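Local coordinates for protein tryptophan synthase alpha-subunit (Pyrococcus furiosus, PDB 1GEQ) that cleaves indoleglycerol phosphate to indole and glyceraldehyde 3-phosphate as the alpha subunit of tryptophan synthase, in the last step of tryptophan biosynthesis, at residues F2-L7 / G213-V218; P16-T21 / A68-K73; F24-D29 / K73-H78; S107-I112 / E132-V137. One frame throughout, in Å; residues are numbered along the deposited sequence.

Contact 1: F2-L7 / G213-V218; sequences FKDGSL and GANGVV
The seam that closes the TIM barrel lies here: the first strand, 6-12, pairs in parallel with the eighth, 216-219, where Ser6 and Leu7 stand beside Gly216 and Val217. Val217 N donates to Ser6 O (3.0 Å), and below this rung Gly5 N, in the type II turn from Lys3 to Ser6, donates to Asn215 O (2.8 Å). The side chain of Asn215 runs alongside that of Asp4, both pointing the same way. Its ND2 meets Asp4 OD2 at 3.1 Å from above the carboxylate plane, 49° out of it, while OD2 also forms a salt bridge with Lys193 and Asn215 OD1 accepts from Val194 N. An alanine in place of Asn215 would probably leave Asp4 with one grip fewer and Val194 N without this acceptor. Phe2 has CG between the backbone N and the carbonyl carbon (chi1 51°), and its ring lies against Asn215 and Gly216; CE1 is 3.6 Å from Asn215 C, at the ring edge. Any side chain on Gly216 would run into this ring. The ring also packs edge-to-face with Phe159. Leu7 and Val217 turn to the face of the sheet opposite that of Ser6, where Leu7 touches helix 235-246 and Leu7 CD1 lies 4.4 Å from Val217 CB.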
loop_
_atom_site.group_PDB
_atom_site.type_symbol
_atom_site.label_atom_id
_atom_site.label_comp_id
_atom_site.label_asym_id
_atom_site.label_seq_id
_atom_site.Cartn_x
_atom_site.Cartn_y
_atom_site.Cartn_z
ATOM N N PHE A 2 -2.690 -10.760 5.849
ATOM C CA PHE A 2 -3.529 -11.174 4.734
ATOM C C PHE A 2 -3.245 -12.646 4.393
ATOM O O PHE A 2 -2.186 -13.173 4.754
ATOM C CB PHE A 2 -3.249 -10.277 3.517
ATOM C CG PHE A 2 -1.781 -10.153 3.174
ATOM C CD1 PHE A 2 -1.115 -11.187 2.519
ATOM C CD2 PHE A 2 -1.064 -9.013 3.531
ATOM C CE1 PHE A 2 0.241 -11.088 2.228
ATOM C CE2 PHE A 2 0.298 -8.898 3.240
ATOM C CZ PHE A 2 0.956 -9.940 2.588
ATOM N N LYS A 3 -4.182 -13.298 3.700
ATOM C CA LYS A 3 -4.012 -14.704 3.311
ATOM C C LYS A 3 -2.876 -14.857 2.310
ATOM O O LYS A 3 -2.650 -13.966 1.490
ATOM C CB LYS A 3 -5.273 -15.249 2.628
ATOM C CG LYS A 3 -6.594 -15.033 3.348
ATOM C CD LYS A 3 -7.724 -15.576 2.475
ATOM C CE LYS A 3 -9.104 -15.334 3.081
ATOM N NZ LYS A 3 -10.181 -15.877 2.192
ATOM N N ASP A 4 -2.177 -15.993 2.369
ATOM C CA ASP A 4 -1.095 -16.247 1.426
ATOM C C ASP A 4 -1.678 -16.313 0.019
ATOM O O ASP A 4 -2.779 -16.854 -0.186
ATOM C CB ASP A 4 -0.383 -17.571 1.753
ATOM C CG ASP A 4 0.623 -17.429 2.883
ATOM O OD1 ASP A 4 1.092 -18.465 3.401
ATOM O OD2 ASP A 4 0.946 -16.281 3.259
ATOM N N GLY A 5 -0.939 -15.751 -0.938
ATOM C CA GLY A 5 -1.368 -15.745 -2.322
ATOM C C GLY A 5 -2.291 -14.589 -2.675
ATOM O O GLY A 5 -2.857 -14.542 -3.766
ATOM N N SER A 6 -2.432 -13.647 -1.749
ATOM C CA SER A 6 -3.308 -12.503 -1.934
ATOM C C SER A 6 -2.841 -11.428 -2.908
ATOM O O SER A 6 -1.642 -11.141 -3.037
ATOM C CB SER A 6 -3.572 -11.823 -0.582
ATOM O OG SER A 6 -4.373 -12.624 0.261
ATOM N N LEU A 7 -3.817 -10.832 -3.585
ATOM C CA LEU A 7 -3.542 -9.730 -4.488
ATOM C C LEU A 7 -3.916 -8.551 -3.604
ATOM O O LEU A 7 -4.955 -8.572 -2.932
ATOM C CB LEU A 7 -4.441 -9.790 -5.726
ATOM C CG LEU A 7 -3.744 -9.367 -7.017
ATOM C CD1 LEU A 7 -2.654 -10.376 -7.335
ATOM C CD2 LEU A 7 -4.744 -9.289 -8.164
ATOM N N GLY A 213 7.997 -17.190 -3.465
ATOM C CA GLY A 213 7.805 -16.958 -2.044
ATOM C C GLY A 213 7.072 -15.730 -1.538
ATOM O O GLY A 213 6.913 -15.582 -0.331
ATOM N N ALA A 214 6.624 -14.844 -2.420
ATOM C CA ALA A 214 5.906 -13.659 -1.950
ATOM C C ALA A 214 4.563 -14.088 -1.344
ATOM O O ALA A 214 3.800 -14.795 -1.983
ATOM C CB ALA A 214 5.662 -12.685 -3.119
ATOM N N ASN A 215 4.277 -13.653 -0.122
ATOM C CA ASN A 215 3.014 -14.007 0.517
ATOM C C ASN A 215 1.892 -13.211 -0.133
ATOM O O ASN A 215 0.753 -13.681 -0.224
ATOM C CB ASN A 215 3.061 -13.697 2.012
ATOM C CG ASN A 215 4.201 -14.420 2.722
ATOM O OD1 ASN A 215 5.304 -13.891 2.845
ATOM N ND2 ASN A 215 3.935 -15.636 3.181
ATOM N N GLY A 216 2.226 -12.014 -0.611
ATOM C CA GLY A 216 1.228 -11.172 -1.250
ATOM C C GLY A 216 1.856 -10.319 -2.343
ATOM O O GLY A 216 3.033 -9.977 -2.269
ATOM N N VAL A 217 1.061 -9.995 -3.358
ATOM C CA VAL A 217 1.532 -9.185 -4.474
ATOM C C VAL A 217 0.677 -7.921 -4.575
ATOM O O VAL A 217 -0.545 -7.990 -4.741
ATOM C CB VAL A 217 1.459 -9.974 -5.810
ATOM C CG1 VAL A 217 2.009 -9.119 -6.968
ATOM C CG2 VAL A 217 2.267 -11.273 -5.693
ATOM N N VAL A 218 1.318 -6.765 -4.436
ATOM C CA VAL A 218 0.609 -5.493 -4.527
ATOM C C VAL A 218 0.474 -5.122 -6.006
ATOM O O VAL A 218 1.376 -5.377 -6.803
ATOM C CB VAL A 218 1.372 -4.374 -3.768
ATOM C CG1 VAL A 218 0.725 -3.010 -4.028
ATOM C CG2 VAL A 218 1.357 -4.667 -2.273
#

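Contact 2: P16-T21 / A68-K73; sequences PDKQST and AFWIVK
Lys18 and Trp70 make the aromatic part of the contact, a cation-pi pair backed by CH-pi packing. The lysine crosses the indole at about a right angle, its chain extended beyond CG. Lys18 NZ stands 4.3 Å from the centroid of the five-membered ring of Trp70, only 7° off its normal, and Lys18 CD rests over the six-membered ring at 4.2 Å from that centroid. CG of Lys18 lies between the backbone N and the carbonyl carbon (chi1 70°), starting the chain toward this face. Gln19 approaches the same indole with its amide, whose plane is turned 78° from the ring; Gln19 NE2 comes to 3.4 Å from Trp70 CH2. The apolar part is deeper: Thr21 CG2 meets Ile71 CD1 at 3.6 Å, the two side chains crossing, and both residues also touch Leu37 on strand 35-38. Polar bonds stay within the first segment or lead outward. Asp17 OD1 caps the helix by accepting from Ser20 N (2.8 Å) and also takes the Ser20 hydroxyl, while Thr21 OG1 bonds to Gly14 N. Two neighbouring outer helices, 18-28 and 65-76, thus pack on one another and on a strand beneath, as in the helical layer of a TIM barrel.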
loop_
_atom_site.group_PDB
_atom_site.type_symbol
_atom_site.label_atom_id
_atom_site.label_comp_id
_atom_site.label_asym_id
_atom_site.label_seq_id
_atom_site.Cartn_x
_atom_site.Cartn_y
_atom_site.Cartn_z
ATOM N N PRO A 16 -10.059 9.946 -9.045
ATOM C CA PRO A 16 -10.210 11.391 -9.281
ATOM C C PRO A 16 -10.941 12.167 -8.183
ATOM O O PRO A 16 -10.851 13.396 -8.119
ATOM C CB PRO A 16 -10.972 11.434 -10.600
ATOM C CG PRO A 16 -11.919 10.292 -10.432
ATOM C CD PRO A 16 -10.991 9.195 -9.911
ATOM N N ASP A 17 -11.687 11.458 -7.343
ATOM C CA ASP A 17 -12.422 12.082 -6.245
ATOM C C ASP A 17 -12.711 11.046 -5.158
ATOM O O ASP A 17 -12.642 9.847 -5.413
ATOM C CB ASP A 17 -13.719 12.736 -6.768
ATOM C CG ASP A 17 -14.545 11.812 -7.639
ATOM O OD1 ASP A 17 -15.139 10.852 -7.111
ATOM O OD2 ASP A 17 -14.602 12.047 -8.863
ATOM N N LYS A 18 -13.032 11.502 -3.949
ATOM C CA LYS A 18 -13.271 10.586 -2.837
ATOM C C LYS A 18 -14.385 9.568 -3.061
ATOM O O LYS A 18 -14.303 8.444 -2.562
ATOM C CB LYS A 18 -13.539 11.365 -1.544
ATOM C CG LYS A 18 -14.867 12.095 -1.496
ATOM C CD LYS A 18 -15.091 12.717 -0.121
ATOM C CE LYS A 18 -16.509 13.260 -0.007
ATOM N NZ LYS A 18 -16.763 13.871 1.324
ATOM N N GLN A 19 -15.414 9.953 -3.808
ATOM C CA GLN A 19 -16.519 9.041 -4.074
ATOM C C GLN A 19 -16.105 7.932 -5.037
ATOM O O GLN A 19 -16.491 6.775 -4.874
ATOM C CB GLN A 19 -17.716 9.800 -4.652
ATOM C CG GLN A 19 -18.956 8.937 -4.791
ATOM C CD GLN A 19 -19.470 8.446 -3.446
ATOM O OE1 GLN A 19 -19.747 7.257 -3.266
ATOM N NE2 GLN A 19 -19.600 9.364 -2.493
ATOM N N SER A 20 -15.320 8.284 -6.049
ATOM C CA SER A 20 -14.873 7.286 -7.006
ATOM C C SER A 20 -13.957 6.281 -6.311
ATOM O O SER A 20 -14.048 5.085 -6.563
ATOM C CB SER A 20 -14.148 7.958 -8.175
ATOM O OG SER A 20 -15.055 8.755 -8.932
ATOM N N THR A 21 -13.088 6.775 -5.430
ATOM C CA THR A 21 -12.171 5.908 -4.699
ATOM C C THR A 21 -12.972 4.828 -3.982
ATOM O O THR A 21 -12.670 3.645 -4.096
ATOM C CB THR A 21 -11.347 6.698 -3.655
ATOM O OG1 THR A 21 -10.586 7.718 -4.313
ATOM C CG2 THR A 21 -10.385 5.764 -2.921
ATOM N N ALA A 68 -9.716 10.923 3.595
ATOM C CA ALA A 68 -9.171 9.575 3.554
ATOM C C ALA A 68 -9.899 8.753 4.604
ATOM O O ALA A 68 -10.283 7.612 4.364
ATOM C CB ALA A 68 -7.673 9.609 3.851
ATOM N N PHE A 69 -10.094 9.347 5.778
ATOM C CA PHE A 69 -10.776 8.663 6.863
ATOM C C PHE A 69 -12.241 8.419 6.525
ATOM O O PHE A 69 -12.839 7.461 7.003
ATOM C CB PHE A 69 -10.658 9.466 8.164
ATOM C CG PHE A 69 -9.239 9.652 8.640
ATOM C CD1 PHE A 69 -8.374 8.561 8.738
ATOM C CD2 PHE A 69 -8.770 10.913 9.009
ATOM C CE1 PHE A 69 -7.062 8.724 9.198
ATOM C CE2 PHE A 69 -7.464 11.086 9.468
ATOM C CZ PHE A 69 -6.607 9.989 9.563
ATOM N N TRP A 70 -12.816 9.284 5.696
ATOM C CA TRP A 70 -14.210 9.150 5.282
ATOM C C TRP A 70 -14.346 7.914 4.399
ATOM O O TRP A 70 -15.274 7.126 4.550
ATOM C CB TRP A 70 -14.648 10.387 4.492
ATOM C CG TRP A 70 -16.028 10.272 3.895
ATOM C CD1 TRP A 70 -17.210 10.613 4.489
ATOM C CD2 TRP A 70 -16.368 9.753 2.604
ATOM N NE1 TRP A 70 -18.264 10.339 3.650
ATOM C CE2 TRP A 70 -17.770 9.806 2.481
ATOM C CE3 TRP A 70 -15.613 9.241 1.535
ATOM C CZ2 TRP A 70 -18.447 9.373 1.334
ATOM C CZ3 TRP A 70 -16.282 8.808 0.394
ATOM C CH2 TRP A 70 -17.684 8.873 0.304
ATOM N N ILE A 71 -13.410 7.771 3.465
ATOM C CA ILE A 71 -13.399 6.641 2.544
ATOM C C ILE A 71 -13.376 5.318 3.299
ATOM O O ILE A 71 -14.183 4.428 3.032
ATOM C CB ILE A 71 -12.171 6.718 1.603
ATOM C CG1 ILE A 71 -12.338 7.897 0.637
ATOM C CG2 ILE A 71 -12.011 5.416 0.835
ATOM C CD1 ILE A 71 -11.135 8.142 -0.262
ATOM N N VAL A 72 -12.449 5.198 4.244
ATOM C CA VAL A 72 -12.318 3.984 5.038
ATOM C C VAL A 72 -13.560 3.734 5.884
ATOM O O VAL A 72 -14.041 2.604 5.977
ATOM C CB VAL A 72 -11.089 4.059 5.975
ATOM C CG1 VAL A 72 -11.068 2.853 6.908
ATOM C CG2 VAL A 72 -9.810 4.111 5.150
ATOM N N LYS A 73 -14.075 4.787 6.507
ATOM C CA LYS A 73 -15.259 4.654 7.340
ATOM C C LYS A 73 -16.405 4.082 6.512
ATOM O O LYS A 73 -17.047 3.112 6.912
ATOM C CB LYS A 73 -15.659 6.013 7.906
ATOM C CG LYS A 73 -16.596 5.928 9.087
ATOM C CD LYS A 73 -17.306 7.250 9.322
ATOM C CE LYS A 73 -18.283 7.554 8.195
ATOM N NZ LYS A 73 -17.964 8.827 7.495
#

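Contact 3: F24-D29 / K73-H78; sequences FLLALD and KEFRRH
The ring of Phe75 has the carboxylate of Asp29 at its edge, with Asp29 OD2 in the ring plane and 3.6 Å from Phe75 CZ. The two planes stand 72° apart, with the negative oxygen facing a rim hydrogen of the ring, which is likely to be mildly favourable. Leu25 and Leu26 approach the ring obliquely. Leu25 CB reaches Phe75 CD1 at 3.8 Å, and Leu26 CD2 lies 4.0 Å from the same ring atom as the side chains of Leu26 and Phe75 slide past each other in opposite directions. On one face of the His78 ring, toward the rim, sits CB of Arg77. Leu26 CD2 also touches His78 CB (3.9 Å), so one methyl bridges both aromatic residues. Phe75 CG is anti to the backbone N (chi1 -180°), and from there the ring nears helix 18-28. Asp29 is held by two hydroxyls that follow the second helix in the chain: OD2 bonds to Thr81 OG1 and OD1 to Ser79 OG. Inward, Leu25 and Phe75 both touch Ile35 on strand 35-38. Such leucine and phenylalanine packing joins two neighbouring helices, near their C-terminal ends, over a strand in the outer layer of the TIM barrel.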
loop_
_atom_site.group_PDB
_atom_site.type_symbol
_atom_site.label_atom_id
_atom_site.label_comp_id
_atom_site.label_asym_id
_atom_site.label_seq_id
_atom_site.Cartn_x
_atom_site.Cartn_y
_atom_site.Cartn_z
ATOM N N PHE A 24 -14.309 2.346 -6.322
ATOM C CA PHE A 24 -13.276 1.435 -6.802
ATOM C C PHE A 24 -13.009 0.352 -5.762
ATOM O O PHE A 24 -12.907 -0.822 -6.104
ATOM C CB PHE A 24 -11.967 2.187 -7.095
ATOM C CG PHE A 24 -12.088 3.254 -8.161
ATOM C CD1 PHE A 24 -13.030 3.144 -9.185
ATOM C CD2 PHE A 24 -11.219 4.342 -8.172
ATOM C CE1 PHE A 24 -13.098 4.101 -10.204
ATOM C CE2 PHE A 24 -11.279 5.301 -9.184
ATOM C CZ PHE A 24 -12.223 5.182 -10.202
ATOM N N LEU A 25 -12.886 0.747 -4.499
ATOM C CA LEU A 25 -12.619 -0.206 -3.424
ATOM C C LEU A 25 -13.696 -1.285 -3.321
ATOM O O LEU A 25 -13.392 -2.477 -3.205
ATOM C CB LEU A 25 -12.497 0.530 -2.084
ATOM C CG LEU A 25 -11.294 1.464 -1.900
ATOM C CD1 LEU A 25 -11.360 2.110 -0.529
ATOM C CD2 LEU A 25 -10.006 0.685 -2.072
ATOM N N LEU A 26 -14.955 -0.867 -3.361
ATOM C CA LEU A 26 -16.067 -1.806 -3.273
ATOM C C LEU A 26 -16.061 -2.780 -4.449
ATOM O O LEU A 26 -16.409 -3.948 -4.299
ATOM C CB LEU A 26 -17.389 -1.032 -3.218
ATOM C CG LEU A 26 -17.581 -0.253 -1.911
ATOM C CD1 LEU A 26 -18.724 0.742 -2.037
ATOM C CD2 LEU A 26 -17.845 -1.238 -0.785
ATOM N N ALA A 27 -15.653 -2.308 -5.621
ATOM C CA ALA A 27 -15.615 -3.177 -6.788
ATOM C C ALA A 27 -14.460 -4.183 -6.762
ATOM O O ALA A 27 -14.589 -5.291 -7.289
ATOM C CB ALA A 27 -15.543 -2.340 -8.061
ATOM N N LEU A 28 -13.333 -3.808 -6.160
ATOM C CA LEU A 28 -12.176 -4.703 -6.110
ATOM C C LEU A 28 -12.119 -5.578 -4.859
ATOM O O LEU A 28 -11.339 -6.533 -4.794
ATOM C CB LEU A 28 -10.877 -3.895 -6.191
ATOM C CG LEU A 28 -10.627 -3.064 -7.454
ATOM C CD1 LEU A 28 -9.343 -2.254 -7.297
ATOM C CD2 LEU A 28 -10.540 -3.984 -8.657
ATOM N N ASP A 29 -12.942 -5.256 -3.871
ATOM C CA ASP A 29 -12.942 -6.000 -2.619
ATOM C C ASP A 29 -13.018 -7.526 -2.739
ATOM O O ASP A 29 -12.286 -8.230 -2.052
ATOM C CB ASP A 29 -14.077 -5.517 -1.721
ATOM C CG ASP A 29 -13.890 -5.942 -0.277
ATOM O OD1 ASP A 29 -14.898 -6.126 0.432
ATOM O OD2 ASP A 29 -12.723 -6.086 0.149
ATOM N N LYS A 73 -14.075 4.787 6.507
ATOM C CA LYS A 73 -15.259 4.654 7.340
ATOM C C LYS A 73 -16.405 4.082 6.512
ATOM O O LYS A 73 -17.047 3.112 6.912
ATOM C CB LYS A 73 -15.659 6.013 7.906
ATOM C CG LYS A 73 -16.596 5.928 9.087
ATOM C CD LYS A 73 -17.306 7.250 9.322
ATOM C CE LYS A 73 -18.283 7.554 8.195
ATOM N NZ LYS A 73 -17.964 8.827 7.495
ATOM N N GLU A 74 -16.655 4.682 5.352
ATOM C CA GLU A 74 -17.723 4.224 4.471
ATOM C C GLU A 74 -17.491 2.806 3.984
ATOM O O GLU A 74 -18.427 2.013 3.882
ATOM C CB GLU A 74 -17.857 5.160 3.270
ATOM C CG GLU A 74 -18.603 6.428 3.604
ATOM C CD GLU A 74 -20.044 6.145 3.977
ATOM O OE1 GLU A 74 -20.538 6.761 4.942
ATOM O OE2 GLU A 74 -20.676 5.303 3.302
ATOM N N PHE A 75 -16.240 2.489 3.677
ATOM C CA PHE A 75 -15.893 1.160 3.211
ATOM C C PHE A 75 -16.157 0.136 4.314
ATOM O O PHE A 75 -16.628 -0.969 4.047
ATOM C CB PHE A 75 -14.417 1.124 2.819
ATOM C CG PHE A 75 -13.958 -0.213 2.317
ATOM C CD1 PHE A 75 -14.345 -0.674 1.063
ATOM C CD2 PHE A 75 -13.133 -1.009 3.097
ATOM C CE1 PHE A 75 -13.913 -1.919 0.598
ATOM C CE2 PHE A 75 -12.696 -2.250 2.644
ATOM C CZ PHE A 75 -13.085 -2.703 1.393
ATOM N N ARG A 76 -15.844 0.517 5.549
ATOM C CA ARG A 76 -16.029 -0.354 6.702
ATOM C C ARG A 76 -17.483 -0.767 6.899
ATOM O O ARG A 76 -17.764 -1.776 7.543
ATOM C CB ARG A 76 -15.490 0.324 7.965
ATOM C CG ARG A 76 -13.987 0.176 8.130
ATOM C CD ARG A 76 -13.640 -1.287 8.383
ATOM N NE ARG A 76 -12.204 -1.540 8.346
ATOM C CZ ARG A 76 -11.618 -2.346 7.467
ATOM N NH1 ARG A 76 -12.345 -2.973 6.552
ATOM N NH2 ARG A 76 -10.304 -2.529 7.499
ATOM N N ARG A 77 -18.405 0.010 6.340
ATOM C CA ARG A 77 -19.823 -0.305 6.442
ATOM C C ARG A 77 -20.170 -1.514 5.585
ATOM O O ARG A 77 -21.195 -2.158 5.804
ATOM C CB ARG A 77 -20.678 0.874 5.976
ATOM C CG ARG A 77 -21.130 1.811 7.071
ATOM C CD ARG A 77 -21.976 2.921 6.475
ATOM N NE ARG A 77 -21.480 4.234 6.861
ATOM C CZ ARG A 77 -21.561 4.730 8.090
ATOM N NH1 ARG A 77 -22.128 4.021 9.057
ATOM N NH2 ARG A 77 -21.059 5.930 8.354
ATOM N N HIS A 78 -19.324 -1.831 4.611
ATOM C CA HIS A 78 -19.618 -2.962 3.744
ATOM C C HIS A 78 -18.571 -4.071 3.733
ATOM O O HIS A 78 -18.801 -5.124 3.147
ATOM C CB HIS A 78 -19.841 -2.483 2.304
ATOM C CG HIS A 78 -20.653 -1.227 2.196
ATOM N ND1 HIS A 78 -20.098 0.032 2.305
ATOM C CD2 HIS A 78 -21.978 -1.036 1.996
ATOM C CE1 HIS A 78 -21.045 0.940 2.176
ATOM N NE2 HIS A 78 -22.197 0.322 1.988
#

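Contact 4: S107-I112 / E132-V137; sequences SGVDGI and EGIKTV
Gly133 ends helix 122-132 in a Schellman motif, and a water donates to both Gly133 O and Asp110 O, linking the two segments ahead of their strands. Ile134 comes next and packs against the first segment with two of its methyls. Its CG2, anti to the backbone N, presses on Ile112 CG2 at 3.6 Å, whereas its CD1 reaches back to Val109 O at 3.2 Å. An alanine at Ile134 would probably open a gap beside Ile112 and Val109 and leave the Ile112 methyl without its mate. Lys135 begins the paired part, its N donating to Asp110 O (3.0 Å) and its O accepting from Ile112 N (2.9 Å). The same Lys135 O lies 3.1 Å from Gly111 CA, where a side chain on Gly111 would be tight. Thr136 OG1 bonds to Met155 O. Val137 N then donates to Ile112 O (2.9 Å), continuing the parallel pairing of strands 111-114 and 135-140 in a beta-alpha-beta unit with helix 122-132. Asp110 points away from the second segment and forms a salt bridge with Arg76. The chemistry is therefore divided: backbone bonds align the two strands, and the branched groups of Ile112 and Ile134 pack together on the side of helices 97-107 and 122-132.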
loop_
_atom_site.group_PDB
_atom_site.type_symbol
_atom_site.label_atom_id
_atom_site.label_comp_id
_atom_site.label_asym_id
_atom_site.label_seq_id
_atom_site.Cartn_x
_atom_site.Cartn_y
_atom_site.Cartn_z
ATOM N N SER A 107 -11.386 5.141 12.481
ATOM C CA SER A 107 -12.064 5.002 11.194
ATOM C C SER A 107 -12.124 3.559 10.697
ATOM O O SER A 107 -12.953 3.224 9.848
ATOM C CB SER A 107 -11.365 5.868 10.145
ATOM O OG SER A 107 -11.310 7.219 10.564
ATOM N N GLY A 108 -11.239 2.713 11.213
ATOM C CA GLY A 108 -11.226 1.321 10.798
ATOM C C GLY A 108 -9.954 0.867 10.098
ATOM O O GLY A 108 -9.918 -0.218 9.511
ATOM N N VAL A 109 -8.911 1.695 10.158
ATOM C CA VAL A 109 -7.629 1.370 9.529
ATOM C C VAL A 109 -6.917 0.284 10.344
ATOM O O VAL A 109 -6.855 0.363 11.564
ATOM C CB VAL A 109 -6.711 2.612 9.449
ATOM C CG1 VAL A 109 -5.313 2.206 8.971
ATOM C CG2 VAL A 109 -7.320 3.639 8.499
ATOM N N ASP A 110 -6.365 -0.716 9.663
ATOM C CA ASP A 110 -5.680 -1.806 10.356
ATOM C C ASP A 110 -4.172 -1.612 10.484
ATOM O O ASP A 110 -3.586 -1.886 11.536
ATOM C CB ASP A 110 -5.968 -3.119 9.641
ATOM C CG ASP A 110 -7.448 -3.382 9.504
ATOM O OD1 ASP A 110 -7.974 -3.271 8.378
ATOM O OD2 ASP A 110 -8.085 -3.687 10.533
ATOM N N GLY A 111 -3.547 -1.137 9.413
ATOM C CA GLY A 111 -2.113 -0.935 9.450
ATOM C C GLY A 111 -1.700 0.364 8.801
ATOM O O GLY A 111 -2.490 0.996 8.098
ATOM N N ILE A 112 -0.456 0.767 9.046
ATOM C CA ILE A 112 0.046 2.003 8.467
ATOM C C ILE A 112 1.473 1.867 7.952
ATOM O O ILE A 112 2.318 1.185 8.542
ATOM C CB ILE A 112 -0.008 3.165 9.474
ATOM C CG1 ILE A 112 0.408 4.466 8.778
ATOM C CG2 ILE A 112 0.908 2.876 10.655
ATOM C CD1 ILE A 112 -0.136 5.715 9.437
ATOM N N GLU A 132 -1.834 2.516 20.128
ATOM C CA GLU A 132 -3.088 2.894 19.494
ATOM C C GLU A 132 -3.748 1.718 18.783
ATOM O O GLU A 132 -4.828 1.850 18.212
ATOM C CB GLU A 132 -2.864 4.047 18.512
ATOM C CG GLU A 132 -2.403 5.339 19.172
ATOM C CD GLU A 132 -3.293 5.766 20.334
ATOM O OE1 GLU A 132 -4.533 5.655 20.217
ATOM O OE2 GLU A 132 -2.748 6.218 21.363
ATOM N N GLY A 133 -3.093 0.563 18.824
ATOM C CA GLY A 133 -3.647 -0.624 18.198
ATOM C C GLY A 133 -3.543 -0.654 16.685
ATOM O O GLY A 133 -4.389 -1.238 16.017
ATOM N N ILE A 134 -2.507 -0.022 16.140
ATOM C CA ILE A 134 -2.308 -0.002 14.696
ATOM C C ILE A 134 -1.087 -0.830 14.322
ATOM O O ILE A 134 -0.027 -0.692 14.928
ATOM C CB ILE A 134 -2.120 1.444 14.174
ATOM C CG1 ILE A 134 -3.445 2.202 14.275
ATOM C CG2 ILE A 134 -1.634 1.423 12.716
ATOM C CD1 ILE A 134 -4.532 1.647 13.361
ATOM N N LYS A 135 -1.243 -1.699 13.330
ATOM C CA LYS A 135 -0.142 -2.542 12.882
ATOM C C LYS A 135 0.817 -1.760 11.989
ATOM O O LYS A 135 0.403 -0.899 11.203
ATOM C CB LYS A 135 -0.679 -3.766 12.138
ATOM C CG LYS A 135 -1.226 -4.852 13.067
ATOM C CD LYS A 135 -1.808 -6.024 12.284
ATOM C CE LYS A 135 -2.248 -7.148 13.220
ATOM N NZ LYS A 135 -2.869 -8.276 12.466
ATOM N N THR A 136 2.104 -2.064 12.108
ATOM C CA THR A 136 3.108 -1.360 11.329
ATOM C C THR A 136 3.554 -2.105 10.082
ATOM O O THR A 136 3.699 -3.328 10.085
ATOM C CB THR A 136 4.367 -1.069 12.177
ATOM O OG1 THR A 136 4.887 -2.303 12.686
ATOM C CG2 THR A 136 4.032 -0.135 13.343
ATOM N N VAL A 137 3.756 -1.344 9.015
ATOM C CA VAL A 137 4.240 -1.881 7.752
ATOM C C VAL A 137 5.466 -1.036 7.415
ATOM O O VAL A 137 5.397 0.193 7.425
ATOM C CB VAL A 137 3.200 -1.716 6.625
ATOM C CG1 VAL A 137 3.754 -2.265 5.309
ATOM C CG2 VAL A 137 1.928 -2.420 6.994
HETATM O O HOH W 1 -5.074 -3.455 13.798
#

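Overall arrangement
Contacts 1 and 4 are strand pairs of one eight-stranded parallel barrel, their centres about 19 Å apart; contact 1 closes it between first and last strands, and contact 4 joins the fourth to the fifth. Contacts 2 and 3 follow one another along the same helix pair, 18-28 and 65-76, with centres about 9 Å apart and Ile71 CG2 packed 3.6 Å from Leu25 CD1. The second helix reaches contact 4: Arg76 NH2 bridges to Asp110 OD1 at 2.6 Å, and Val72 packs on Gly108. The side chain of Glu36, one of the two active-site proton acceptors, lies about 5, 7 and 8 Å from those of Val137, Phe2 and Leu25, respectively.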